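Local coordinates for ferric uptake regulation protein (Helicobacter pylori, PDB 2XIG), which probably acts as a homodimeric, iron-responsive repressor that binds the operators of the genes it controls with ferrous iron as cofactor, at residues His96-Ile101 against Ile109-Pro114. The protein carries 2 engineered substitutions. Numbering follows the deposited sequence.
With ZN (zinc ion), chain L; ZN (zinc ion), chain N.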
loop_
_atom_site.group_PDB
_atom_site.type_symbol
_atom_site.label_atom_id
_atom_site.label_comp_id
_atom_site.label_asym_id
_atom_site.label_seq_id
_atom_site.Cartn_x
_atom_site.Cartn_y
_atom_site.Cartn_z
ATOM N N HIS C 96 20.277 -1.796 -23.247
ATOM C CA HIS C 96 20.042 -1.796 -21.804
ATOM C C HIS C 96 19.535 -0.455 -21.323
ATOM O O HIS C 96 20.071 0.584 -21.677
ATOM C CB HIS C 96 21.302 -2.104 -21.003
ATOM C CG HIS C 96 21.128 -1.841 -19.543
ATOM N ND1 HIS C 96 20.438 -2.703 -18.717
ATOM C CD2 HIS C 96 21.487 -0.787 -18.771
ATOM C CE1 HIS C 96 20.402 -2.204 -17.495
ATOM N NE2 HIS C 96 21.027 -1.041 -17.502
ATOM N N HIS C 97 18.510 -0.476 -20.481
ATOM C CA HIS C 97 18.049 0.756 -19.877
ATOM C C HIS C 97 17.363 0.454 -18.558
ATOM O O HIS C 97 16.927 -0.670 -18.290
ATOM C CB HIS C 97 17.051 1.459 -20.790
ATOM C CG HIS C 97 15.846 0.628 -21.086
ATOM N ND1 HIS C 97 15.810 -0.285 -22.119
ATOM C CD2 HIS C 97 14.649 0.537 -20.462
ATOM C CE1 HIS C 97 14.637 -0.892 -22.127
ATOM N NE2 HIS C 97 13.919 -0.413 -21.128
ATOM N N ASP C 98 17.278 1.483 -17.739
ATOM C CA ASP C 98 16.601 1.389 -16.459
ATOM C C ASP C 98 15.331 2.205 -16.547
ATOM O O ASP C 98 15.023 2.737 -17.612
ATOM C CB ASP C 98 17.539 1.907 -15.404
ATOM C CG ASP C 98 18.867 1.179 -15.439
ATOM O OD1 ASP C 98 18.872 -0.019 -15.121
ATOM O OD2 ASP C 98 19.890 1.798 -15.805
ATOM N N HIS C 99 14.580 2.306 -15.449
ATOM C CA HIS C 99 13.238 2.856 -15.570
ATOM C C HIS C 99 12.873 3.897 -14.539
ATOM O O HIS C 99 13.155 3.745 -13.354
ATOM C CB HIS C 99 12.203 1.741 -15.500
ATOM C CG HIS C 99 12.328 0.741 -16.600
ATOM N ND1 HIS C 99 13.065 -0.417 -16.466
ATOM C CD2 HIS C 99 11.825 0.726 -17.857
ATOM C CE1 HIS C 99 12.994 -1.110 -17.586
ATOM N NE2 HIS C 99 12.248 -0.439 -18.444
ATOM N N ILE C 100 12.217 4.945 -15.026
ATOM C CA ILE C 100 11.555 5.929 -14.188
ATOM C C ILE C 100 10.050 5.665 -14.305
ATOM O O ILE C 100 9.541 5.449 -15.395
ATOM C CB ILE C 100 11.894 7.348 -14.687
ATOM C CG1 ILE C 100 13.342 7.689 -14.331
ATOM C CG2 ILE C 100 10.947 8.386 -14.106
ATOM C CD1 ILE C 100 13.965 8.766 -15.206
ATOM N N ILE C 101 9.343 5.667 -13.182
ATOM C CA ILE C 101 7.907 5.374 -13.185
ATOM C C ILE C 101 7.179 6.432 -12.375
ATOM O O ILE C 101 7.530 6.683 -11.227
ATOM C CB ILE C 101 7.602 3.987 -12.558
ATOM C CG1 ILE C 101 8.415 2.880 -13.238
ATOM C CG2 ILE C 101 6.100 3.685 -12.602
ATOM C CD1 ILE C 101 9.670 2.514 -12.484
ATOM N N ILE C 109 9.359 6.005 -18.096
ATOM C CA ILE C 109 10.377 6.688 -18.875
ATOM C C ILE C 109 11.653 5.851 -18.822
ATOM O O ILE C 109 12.091 5.455 -17.746
ATOM C CB ILE C 109 10.648 8.102 -18.323
ATOM C CG1 ILE C 109 9.421 8.997 -18.518
ATOM C CG2 ILE C 109 11.869 8.727 -18.987
ATOM C CD1 ILE C 109 9.524 10.330 -17.805
ATOM N N GLU C 110 12.230 5.559 -19.985
ATOM C CA GLU C 110 13.459 4.770 -20.044
ATOM C C GLU C 110 14.674 5.683 -19.937
ATOM O O GLU C 110 14.647 6.806 -20.422
ATOM C CB GLU C 110 13.536 4.015 -21.373
ATOM C CG GLU C 110 12.347 3.114 -21.674
ATOM C CD GLU C 110 12.440 2.487 -23.065
ATOM O OE1 GLU C 110 13.422 2.767 -23.781
ATOM O OE2 GLU C 110 11.536 1.718 -23.442
ATOM N N PHE C 111 15.746 5.204 -19.316
ATOM C CA PHE C 111 16.984 5.972 -19.315
ATOM C C PHE C 111 18.196 5.068 -19.283
ATOM O O PHE C 111 18.148 3.966 -18.752
ATOM C CB PHE C 111 17.034 6.987 -18.154
ATOM C CG PHE C 111 17.238 6.366 -16.793
ATOM C CD1 PHE C 111 16.151 5.978 -16.024
ATOM C CD2 PHE C 111 18.514 6.181 -16.281
ATOM C CE1 PHE C 111 16.326 5.415 -14.773
ATOM C CE2 PHE C 111 18.701 5.621 -15.031
ATOM C CZ PHE C 111 17.597 5.236 -14.272
ATOM N N ALA C 112 19.285 5.557 -19.859
ATOM C CA ALA C 112 20.560 4.866 -19.812
ATOM C C ALA C 112 21.592 5.932 -19.526
ATOM O O ALA C 112 21.866 6.774 -20.374
ATOM C CB ALA C 112 20.852 4.186 -21.142
ATOM N N ASP C 113 22.142 5.913 -18.321
ATOM C CA ASP C 113 23.074 6.944 -17.908
ATOM C C ASP C 113 24.460 6.335 -17.706
ATOM O O ASP C 113 24.722 5.700 -16.684
ATOM C CB ASP C 113 22.592 7.623 -16.623
ATOM C CG ASP C 113 23.424 8.831 -16.269
ATOM O OD1 ASP C 113 23.304 9.852 -16.976
ATOM O OD2 ASP C 113 24.204 8.761 -15.300
ATOM N N PRO C 114 25.353 6.524 -18.687
ATOM C CA PRO C 114 26.705 5.974 -18.583
ATOM C C PRO C 114 27.365 6.254 -17.232
ATOM O O PRO C 114 27.960 5.341 -16.660
ATOM C CB PRO C 114 27.464 6.699 -19.700
ATOM C CG PRO C 114 26.416 6.998 -20.722
ATOM C CD PRO C 114 25.153 7.285 -19.932
HETATM ZN ZN ZN L . 11.953 -0.804 -20.496
HETATM ZN ZN ZN N . 21.306 0.196 -15.779
HETATM O O HOH W 1 21.386 4.065 -16.322
#
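Asp98 and Phe111 form a hydrogen-bonded antiparallel pair: Asp98 N donates to Phe111 O (2.8 Å), while the return bond from Phe111 N to Asp98 O is longer at 3.1 Å, its donor standing above the carbonyl plane. Ile100 and Ile109 exchange two backbone bonds, the one from Ile100 N to Ile109 O nearly straight at 174°. With CG between its backbone N and carbonyl carbon (chi1 72°), Phe111 turns one ring face to Asp98 CB, while Ile100 CD1 approaches obliquely; Tyr127 of the second subunit packs on Ile100, Ile109 and Phe111. The Asp98 carboxylate chelates a zinc ion unevenly, OD2 at 2.1 Å and OD1 at 2.5 Å, alongside His96 NE2. Asp98 OD2 also accepts from a water that in turn takes the N-H of Asp113, linking the metal ligand to 109-114. His97 NE2 and His99 NE2 bind another zinc ion; Glu117 and His134 complete the first site, His42 and Glu90 the second. The Glu110 carboxylate stacks over the His97 ring, planes 15° apart, its OE2 salt-bridged to Lys94, while Glu95 O accepts from His97 ND1. Neighbouring residues thus serve two metals from a β-hairpin of the probable Fur-family dimerization region.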